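Local atomic coordinates of citrate lyase (PDB entry 3QLL), a protein that is a putative citrate lyase beta subunit, related to CitE, and probably acts as a magnesium-dependent lyase on a carbon-carbon bond. Residues A[44-49]-A[267-272]; A[81-86]-A[107-112]; A[146-151]-A[178-183]. All coordinates share one frame; numbering follows the deposited sequence.

Contact 1. Residues A[44-49]-A[267-272]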
loop_
_atom_site.group_PDB
_atom_site.type_symbol
_atom_site.label_atom_id
_atom_site.label_comp_id
_atom_site.label_asym_id
_atom_site.label_seq_id
_atom_site.Cartn_x
_atom_site.Cartn_y
_atom_site.Cartn_z
ATOM N N GLN A 44 18.349 19.587 3.003
ATOM C CA GLN A 44 18.149 20.997 3.298
ATOM C C GLN A 44 17.180 21.681 2.332
ATOM O O GLN A 44 16.519 22.643 2.708
ATOM C CB GLN A 44 19.487 21.712 3.313
ATOM C CG GLN A 44 20.192 21.538 4.635
ATOM C CD GLN A 44 21.701 21.693 4.497
ATOM O OE1 GLN A 44 22.211 22.004 3.415
ATOM N NE2 GLN A 44 22.425 21.436 5.588
ATOM N N THR A 45 17.156 21.221 1.084
ATOM C CA THR A 45 16.311 21.815 0.041
ATOM C C THR A 45 14.815 21.606 0.331
ATOM O O THR A 45 14.408 20.556 0.878
ATOM C CB THR A 45 16.624 21.234 -1.366
ATOM O OG1 THR A 45 16.020 19.954 -1.535
ATOM C CG2 THR A 45 18.142 21.195 -1.614
ATOM N N ARG A 46 14.001 22.598 -0.016
ATOM C CA ARG A 46 12.565 22.571 0.259
ATOM C C ARG A 46 11.792 22.719 -1.054
ATOM O O ARG A 46 10.716 22.126 -1.218
ATOM C CB ARG A 46 12.159 23.699 1.214
ATOM C CG ARG A 46 12.872 23.700 2.542
ATOM C CD ARG A 46 12.937 25.075 3.157
ATOM N NE ARG A 46 13.591 26.034 2.266
ATOM C CZ ARG A 46 13.675 27.348 2.500
ATOM N NH1 ARG A 46 13.141 27.869 3.608
ATOM N NH2 ARG A 46 14.291 28.138 1.625
ATOM N N SER A 47 12.308 23.570 -1.943
ATOM C CA SER A 47 11.645 23.895 -3.208
ATOM C C SER A 47 12.493 23.559 -4.435
ATOM O O SER A 47 13.639 23.965 -4.539
ATOM C CB SER A 47 11.261 25.390 -3.251
ATOM O OG SER A 47 12.299 26.207 -2.737
ATOM N N TRP A 48 11.902 22.845 -5.365
ATOM C CA TRP A 48 12.532 22.561 -6.645
ATOM C C TRP A 48 11.699 23.137 -7.779
ATOM O O TRP A 48 10.572 22.702 -8.009
ATOM C CB TRP A 48 12.698 21.046 -6.842
ATOM C CG TRP A 48 13.659 20.439 -5.878
ATOM C CD1 TRP A 48 13.544 20.411 -4.513
ATOM C CD2 TRP A 48 14.858 19.731 -6.190
ATOM N NE1 TRP A 48 14.600 19.752 -3.962
ATOM C CE2 TRP A 48 15.420 19.302 -4.962
ATOM C CE3 TRP A 48 15.504 19.393 -7.386
ATOM C CZ2 TRP A 48 16.616 18.579 -4.889
ATOM C CZ3 TRP A 48 16.699 18.680 -7.318
ATOM C CH2 TRP A 48 17.241 18.275 -6.079
ATOM N N LEU A 49 12.248 24.102 -8.496
ATOM C CA LEU A 49 11.482 24.808 -9.529
ATOM C C LEU A 49 11.872 24.362 -10.917
ATOM O O LEU A 49 13.029 24.543 -11.329
ATOM C CB LEU A 49 11.666 26.307 -9.406
ATOM C CG LEU A 49 10.899 27.177 -10.397
ATOM C CD1 LEU A 49 9.343 27.074 -10.361
ATOM C CD2 LEU A 49 11.369 28.595 -10.145
ATOM N N LEU A 267 6.267 26.591 4.424
ATOM C CA LEU A 267 5.612 25.421 5.021
ATOM C C LEU A 267 6.600 24.280 5.372
ATOM O O LEU A 267 6.334 23.468 6.261
ATOM C CB LEU A 267 4.478 24.900 4.103
ATOM C CG LEU A 267 3.238 25.823 4.017
ATOM C CD1 LEU A 267 2.155 25.275 3.090
ATOM C CD2 LEU A 267 2.647 26.077 5.385
ATOM N N PHE A 268 7.740 24.254 4.688
ATOM C CA PHE A 268 8.809 23.286 4.943
ATOM C C PHE A 268 9.905 23.907 5.842
ATOM O O PHE A 268 11.018 23.376 5.945
ATOM C CB PHE A 268 9.419 22.782 3.639
ATOM C CG PHE A 268 8.674 21.639 3.001
ATOM C CD1 PHE A 268 8.588 20.393 3.629
ATOM C CD2 PHE A 268 8.144 21.775 1.746
ATOM C CE1 PHE A 268 7.945 19.306 2.993
ATOM C CE2 PHE A 268 7.502 20.713 1.108
ATOM C CZ PHE A 268 7.406 19.478 1.724
ATOM N N THR A 269 9.592 25.029 6.485
ATOM C CA THR A 269 10.534 25.671 7.372
ATOM C C THR A 269 10.106 25.375 8.800
ATOM O O THR A 269 8.953 25.593 9.171
ATOM C CB THR A 269 10.610 27.195 7.130
ATOM O OG1 THR A 269 11.112 27.429 5.810
ATOM C CG2 THR A 269 11.569 27.842 8.083
ATOM N N PRO A 270 11.040 24.827 9.596
ATOM C CA PRO A 270 10.803 24.399 10.985
ATOM C C PRO A 270 10.351 25.533 11.921
ATOM O O PRO A 270 10.794 26.682 11.759
ATOM C CB PRO A 270 12.180 23.905 11.411
ATOM C CG PRO A 270 12.880 23.509 10.157
ATOM C CD PRO A 270 12.388 24.472 9.109
ATOM N N THR A 271 9.498 25.201 12.897
ATOM C CA THR A 271 9.002 26.171 13.889
ATOM C C THR A 271 10.005 26.279 15.013
ATOM O O THR A 271 10.825 25.381 15.205
ATOM C CB THR A 271 7.623 25.791 14.483
ATOM O OG1 THR A 271 7.733 24.923 15.619
ATOM C CG2 THR A 271 6.620 25.316 13.383
ATOM N N ALA A 272 9.946 27.388 15.736
ATOM C CA ALA A 272 10.750 27.605 16.926
ATOM C C ALA A 272 10.651 26.445 17.932
ATOM O O ALA A 272 11.643 26.117 18.585
ATOM C CB ALA A 272 10.326 28.907 17.591
#

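Contact 2. Residues A[81-86]-A[107-112]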
loop_
_atom_site.group_PDB
_atom_site.type_symbol
_atom_site.label_atom_id
_atom_site.label_comp_id
_atom_site.label_asym_id
_atom_site.label_seq_id
_atom_site.Cartn_x
_atom_site.Cartn_y
_atom_site.Cartn_z
ATOM N N ALA A 81 10.157 20.039 -31.283
ATOM C CA ALA A 81 10.926 20.812 -32.264
ATOM C C ALA A 81 12.030 21.628 -31.587
ATOM O O ALA A 81 13.013 22.009 -32.211
ATOM C CB ALA A 81 9.997 21.714 -33.066
ATOM N N ASP A 82 11.855 21.879 -30.300
ATOM C CA ASP A 82 12.704 22.808 -29.579
ATOM C C ASP A 82 13.843 22.097 -28.784
ATOM O O ASP A 82 14.632 22.752 -28.096
ATOM C CB ASP A 82 11.831 23.667 -28.654
ATOM C CG ASP A 82 11.538 25.057 -29.256
ATOM O OD1 ASP A 82 12.518 25.818 -29.475
ATOM O OD2 ASP A 82 10.354 25.383 -29.542
ATOM N N LYS A 83 13.911 20.774 -28.894
ATOM C CA LYS A 83 14.813 19.952 -28.077
ATOM C C LYS A 83 16.284 20.304 -28.359
ATOM O O LYS A 83 17.088 20.402 -27.444
ATOM C CB LYS A 83 14.572 18.435 -28.279
ATOM C CG LYS A 83 13.205 17.894 -27.903
ATOM C CD LYS A 83 12.952 17.922 -26.419
ATOM C CE LYS A 83 11.565 17.398 -26.129
ATOM N NZ LYS A 83 11.242 17.396 -24.685
ATOM N N GLU A 84 16.623 20.485 -29.633
ATOM C CA GLU A 84 17.994 20.854 -29.966
ATOM C C GLU A 84 18.302 22.269 -29.481
ATOM O O GLU A 84 19.344 22.524 -28.869
ATOM C CB GLU A 84 18.258 20.738 -31.463
ATOM C CG GLU A 84 19.716 20.952 -31.825
ATOM C CD GLU A 84 20.618 19.784 -31.450
ATOM O OE1 GLU A 84 20.286 18.625 -31.794
ATOM O OE2 GLU A 84 21.654 20.012 -30.792
ATOM N N GLN A 85 17.398 23.190 -29.798
ATOM C CA GLN A 85 17.475 24.550 -29.297
ATOM C C GLN A 85 17.687 24.538 -27.758
ATOM O O GLN A 85 18.745 24.937 -27.273
ATOM C CB GLN A 85 16.193 25.304 -29.644
ATOM C CG GLN A 85 16.221 26.782 -29.311
ATOM C CD GLN A 85 17.009 27.565 -30.363
ATOM O OE1 GLN A 85 16.589 27.679 -31.518
ATOM N NE2 GLN A 85 18.165 28.090 -29.969
ATOM N N ALA A 86 16.725 23.965 -27.018
ATOM C CA ALA A 86 16.707 23.953 -25.529
ATOM C C ALA A 86 17.961 23.302 -24.953
ATOM O O ALA A 86 18.501 23.720 -23.925
ATOM C CB ALA A 86 15.474 23.221 -25.034
ATOM N N ARG A 107 16.905 18.420 -15.754
ATOM C CA ARG A 107 16.128 17.287 -16.187
ATOM C C ARG A 107 16.267 17.064 -17.684
ATOM O O ARG A 107 15.769 17.856 -18.519
ATOM C CB ARG A 107 14.661 17.451 -15.832
ATOM C CG ARG A 107 13.851 16.292 -16.386
ATOM C CD ARG A 107 12.467 16.245 -15.791
ATOM N NE ARG A 107 11.574 17.216 -16.431
ATOM C CZ ARG A 107 10.271 17.290 -16.182
ATOM N NH1 ARG A 107 9.714 16.520 -15.257
ATOM N NH2 ARG A 107 9.540 18.195 -16.795
ATOM N N ILE A 108 16.934 15.969 -18.032
ATOM C CA ILE A 108 17.069 15.591 -19.433
ATOM C C ILE A 108 15.852 14.815 -19.840
ATOM O O ILE A 108 15.014 14.460 -19.017
ATOM C CB ILE A 108 18.313 14.738 -19.666
ATOM C CG1 ILE A 108 18.232 13.456 -18.839
ATOM C CG2 ILE A 108 19.554 15.505 -19.269
ATOM C CD1 ILE A 108 19.396 12.533 -19.027
ATOM N N ASN A 109 15.755 14.541 -21.122
ATOM C CA ASN A 109 14.701 13.682 -21.607
ATOM C C ASN A 109 14.954 12.201 -21.265
ATOM O O ASN A 109 16.057 11.804 -20.844
ATOM C CB ASN A 109 14.536 13.866 -23.106
ATOM C CG ASN A 109 14.053 15.280 -23.459
ATOM O OD1 ASN A 109 12.844 15.511 -23.546
ATOM N ND2 ASN A 109 14.994 16.218 -23.680
ATOM N N GLY A 110 13.906 11.391 -21.363
ATOM C CA GLY A 110 14.045 9.991 -20.993
ATOM C C GLY A 110 15.135 9.242 -21.763
ATOM O O GLY A 110 15.420 9.534 -22.934
ATOM N N LEU A 111 15.782 8.312 -21.060
ATOM C CA LEU A 111 16.803 7.445 -21.647
ATOM C C LEU A 111 16.274 6.642 -22.829
ATOM O O LEU A 111 17.012 6.285 -23.761
ATOM C CB LEU A 111 17.333 6.504 -20.602
ATOM C CG LEU A 111 18.743 6.782 -20.126
ATOM C CD1 LEU A 111 19.015 5.823 -18.963
ATOM C CD2 LEU A 111 19.737 6.542 -21.269
ATOM N N ASP A 112 14.975 6.387 -22.797
ATOM C CA ASP A 112 14.350 5.651 -23.864
ATOM C C ASP A 112 13.846 6.600 -24.978
ATOM O O ASP A 112 13.051 6.172 -25.806
ATOM C CB ASP A 112 13.204 4.817 -23.317
ATOM C CG ASP A 112 12.173 5.650 -22.573
ATOM O OD1 ASP A 112 12.487 6.801 -22.178
ATOM O OD2 ASP A 112 11.056 5.129 -22.337
#

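Contact 3. Residues A[146-151]-A[178-183]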
loop_
_atom_site.group_PDB
_atom_site.type_symbol
_atom_site.label_atom_id
_atom_site.label_comp_id
_atom_site.label_asym_id
_atom_site.label_seq_id
_atom_site.Cartn_x
_atom_site.Cartn_y
_atom_site.Cartn_z
ATOM N N ILE A 146 23.223 3.218 -15.039
ATOM C CA ILE A 146 23.668 3.634 -16.355
ATOM C C ILE A 146 24.118 5.090 -16.372
ATOM O O ILE A 146 25.196 5.390 -16.867
ATOM C CB ILE A 146 22.570 3.427 -17.396
ATOM C CG1 ILE A 146 22.296 1.941 -17.588
ATOM C CG2 ILE A 146 22.979 4.048 -18.709
ATOM C CD1 ILE A 146 21.142 1.644 -18.531
ATOM N N LEU A 147 23.278 5.980 -15.854
ATOM C CA LEU A 147 23.623 7.392 -15.720
ATOM C C LEU A 147 24.858 7.611 -14.861
ATOM O O LEU A 147 25.744 8.416 -15.224
ATOM C CB LEU A 147 22.464 8.169 -15.142
ATOM C CG LEU A 147 21.565 8.808 -16.178
ATOM C CD1 LEU A 147 20.606 9.732 -15.444
ATOM C CD2 LEU A 147 22.353 9.562 -17.254
ATOM N N ASP A 148 24.881 6.912 -13.717
ATOM C CA ASP A 148 26.014 6.914 -12.810
ATOM C C ASP A 148 27.329 6.586 -13.550
ATOM O O ASP A 148 28.255 7.403 -13.529
ATOM C CB ASP A 148 25.751 5.920 -11.647
ATOM C CG ASP A 148 26.865 5.915 -10.582
ATOM O OD1 ASP A 148 27.759 6.763 -10.662
ATOM O OD2 ASP A 148 26.850 5.068 -9.646
ATOM N N ARG A 149 27.381 5.451 -14.251
ATOM C CA ARG A 149 28.596 5.068 -14.997
ATOM C C ARG A 149 28.928 6.047 -16.138
ATOM O O ARG A 149 30.091 6.334 -16.387
ATOM C CB ARG A 149 28.482 3.636 -15.552
ATOM C CG ARG A 149 28.522 2.528 -14.514
ATOM C CD ARG A 149 27.734 1.340 -15.038
ATOM N NE ARG A 149 27.630 0.275 -14.061
ATOM C CZ ARG A 149 26.710 -0.682 -14.107
ATOM N NH1 ARG A 149 25.813 -0.701 -15.094
ATOM N NH2 ARG A 149 26.690 -1.619 -13.166
ATOM N N LEU A 150 27.910 6.553 -16.827
ATOM C CA LEU A 150 28.160 7.510 -17.889
ATOM C C LEU A 150 28.852 8.766 -17.405
ATOM O O LEU A 150 29.693 9.319 -18.105
ATOM C CB LEU A 150 26.859 7.894 -18.588
ATOM C CG LEU A 150 26.383 6.766 -19.505
ATOM C CD1 LEU A 150 25.034 7.140 -20.107
ATOM C CD2 LEU A 150 27.458 6.403 -20.558
HETATM N N MSE A 151 28.535 9.192 -16.197
HETATM C CA MSE A 151 29.126 10.402 -15.670
HETATM C C MSE A 151 30.233 10.207 -14.638
HETATM O O MSE A 151 30.631 11.165 -13.966
HETATM C CB MSE A 151 28.025 11.300 -15.146
HETATM C CG MSE A 151 27.259 11.913 -16.289
HETATM SE SE MSE A 151 25.850 12.922 -15.572
HETATM C CE MSE A 151 25.077 11.516 -14.477
ATOM N N ALA A 178 17.701 2.222 -3.814
ATOM C CA ALA A 178 18.905 1.584 -3.317
ATOM C C ALA A 178 19.946 1.431 -4.452
ATOM O O ALA A 178 20.988 0.761 -4.282
ATOM C CB ALA A 178 18.571 0.216 -2.700
ATOM N N ALA A 179 19.663 2.039 -5.601
ATOM C CA ALA A 179 20.436 1.722 -6.831
ATOM C C ALA A 179 21.915 2.126 -6.814
ATOM O O ALA A 179 22.731 1.481 -7.445
ATOM C CB ALA A 179 19.741 2.342 -8.063
ATOM N N THR A 180 22.189 3.330 -6.338
ATOM C CA THR A 180 23.553 3.866 -6.264
ATOM C C THR A 180 23.647 4.963 -5.210
ATOM O O THR A 180 22.698 5.706 -5.025
ATOM C CB THR A 180 24.010 4.380 -7.663
ATOM O OG1 THR A 180 25.216 5.126 -7.514
ATOM C CG2 THR A 180 22.998 5.312 -8.227
ATOM N N PRO A 181 24.820 5.115 -4.569
ATOM C CA PRO A 181 25.127 6.174 -3.576
ATOM C C PRO A 181 24.968 7.551 -4.201
ATOM O O PRO A 181 24.826 8.544 -3.494
ATOM C CB PRO A 181 26.598 5.932 -3.232
ATOM C CG PRO A 181 26.818 4.495 -3.509
ATOM C CD PRO A 181 25.859 4.069 -4.597
ATOM N N LYS A 182 25.181 7.635 -5.507
ATOM C CA LYS A 182 25.020 8.913 -6.181
ATOM C C LYS A 182 23.581 9.448 -6.228
ATOM O O LYS A 182 23.377 10.640 -6.447
ATOM C CB LYS A 182 25.626 8.851 -7.572
ATOM C CG LYS A 182 27.098 9.163 -7.454
ATOM C CD LYS A 182 27.893 8.831 -8.681
ATOM C CE LYS A 182 27.605 9.801 -9.802
ATOM N NZ LYS A 182 28.737 9.866 -10.762
ATOM N N LEU A 183 22.599 8.574 -6.020
ATOM C CA LEU A 183 21.194 8.988 -5.934
ATOM C C LEU A 183 20.998 9.860 -4.703
ATOM O O LEU A 183 21.414 9.478 -3.611
ATOM C CB LEU A 183 20.277 7.774 -5.863
ATOM C CG LEU A 183 18.786 8.071 -5.753
ATOM C CD1 LEU A 183 18.389 8.813 -7.002
ATOM C CD2 LEU A 183 17.990 6.786 -5.606
#

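Contact 1. Residues A[44-49]-A[267-272]
Arg46 reaches across to Phe268 and Thr269 where the two ends of a TIM-like (beta/alpha)8 barrel come together. Residues 44-49 lead into strand 47-52, the first of the barrel. Residues 267-272 leave helix 261-267, which follows the last strand. Phe268 is the first residue past that helix to lose helical backbone angles. The nearest pair of CA atoms is that of Arg46 and Phe268, 6.0 Å apart.

The nonpolar part is small. The aliphatic part of Arg46 passes the Phe268 side chain head to tail. CG of Arg46 lies 3.7 Å from CB of Phe268. The Arg46 guanidinium and the Phe268 ring are tilted 53° to each other and do not stack. The ring instead has Arg46 O near it, 3.9 Å from CD2 of Phe268. The Phe268 side chain also touches Thr242 and Ser246 of helix 235-248 and Lys253 of strand 252-255.

The polar part belongs to the guanidinium. Its NE makes a salt bridge with Asp68, just before strand 69-73. Its outer edge turns to Thr269. The chain bends at chi3 (-57°), which swings the group round toward that hydroxyl. Thr269 OG1 is also hydrogen-bonded to Asn265 O, in the last turn of helix 261-267. Arg46 thus links Asp68, just before the second strand, to the loop after helix 261-267. In the bond itself, Arg46 NH1 donates to Thr269 OG1 at 3.0 Å, with OG1 close to the guanidinium plane and an N-H...O angle of 138°.

Contact 2. Residues A[81-86]-A[107-112]
Lys83 and Asn109 face each other across a wide backbone gap, with their CA atoms 9.0 Å apart. Lys83 is in the first turn of helix 83-91, where Ala86 N bonds back to Asp82 O. Residues 107-112 run from the end of strand 104-107 into the loop before helix 114-125. The backbones do not meet. Both CB atoms point toward the opposite segment, and the long lysine chain spans most of the distance.

The link between the segments is one short hydrogen bond. Lys83 NZ donates to Asn109 OD1 at 2.7 Å. The ammonium lies in the amide plane, on a lone pair of OD1, with a C=O...N angle of 137°. The lysine chain bends at chi2 (-69°) and is then extended to its end, which carries NZ to the amide. The methylene chain crosses the amide at a slant, with Lys83 CD 3.8 Å from Asn109 ND2.

Both polar groups have further partners. Lys83 NZ also bonds to the backbone oxygens of Leu74, Glu75 and Val78. With Asn109 OD1 this puts four oxygens round three N-H groups, so at least one hydrogen is shared or one contact is weaker. These oxygens would probably stabilise the buried positive charge. Asn109 ND2 donates to Asp119 OD2 and to Leu74 O. With both ends of the amide bonded, its rotation is fixed.

Arg107, a predicted substrate-binding residue, lies two positions before Asn109, and its NE makes a salt bridge with Asp73. The Asn109 side chain is about 10 Å from that of Glu165, a predicted magnesium ligand. The network thus ties together loops after the second and third strands, at the C-terminal end of the (beta/alpha)8 barrel, where such enzymes place their active site.

Contact 3. Residues A[146-151]-A[178-183]
Asp148 meets Thr180 and Lys182 with different carboxylate oxygens. Thr180 OG1 donates to Asp148 OD2 at 2.7 Å. The hydroxyl comes from above the carboxylate plane, 52° out of it. Lys182 lies on the OD1 side. Its NZ is 3.3 Å from Asp148 OD1 and forms a salt bridge, although the position of OD1 is less certain in the model. If that salt bridge holds, the nearby charge would probably favour the ionised form of Asp148.

Torsions bring these groups together. Asp148 CG is trans to the backbone N (chi1 -176°), which extends the carboxylate from helix 141-150 toward the loop. The Lys182 chain bends at chi3 (72°) and crosses Asp148 at a slant. Its NZ also comes within 3.9 Å of Met151 O, too far for a bond. Met151 is modelled as selenomethionine and is poorly ordered.

The next shell is the loop backbone. Thr180 OG1 also accepts from Lys182 N at 3.2 Å, closing an ST turn. The same hydroxyl therefore helps hold the loop and grips the helix. Thr180 to Leu183 form a type I beta turn, in which Leu183 N bonds to Thr180 O at 3.0 Å. Within this turn the CB atoms of Thr180 and Lys182 both point toward the helix.

Farther out, Gln145 NE2 bonds to Ala179 O, a second polar link from helix 141-150. Leu147 packs on strands 132-135 and 159-164 beneath the helix. The backbone of Lys182 is hydrogen-bonded to Leu160. Contact 3 thus joins the helix after the fourth strand to the turn that enters the sixth, as neighbouring beta/alpha units pack on the outside of a (beta/alpha)8 barrel.

All three contacts lie on one eight-stranded parallel barrel. The centre of each is about 15 to 16 Å from the centre of the chain. Contact 1 joins the two ends of the modelled chain and encloses the other two along the sequence. It ties the first strand to the helix after the last, consistent with closing the barrel. Contact 2 closes before contact 3 opens. Contacts 1 and 2 sit on opposite sides of the chain's centre, their centres 30 Å apart. The centres of contacts 2 and 3 are 20 Å apart. These two share strand 132-135, touched by Ile108 of contact 2 and by Leu147 and Met151 of contact 3. Only contact 2 holds a predicted substrate-binding residue.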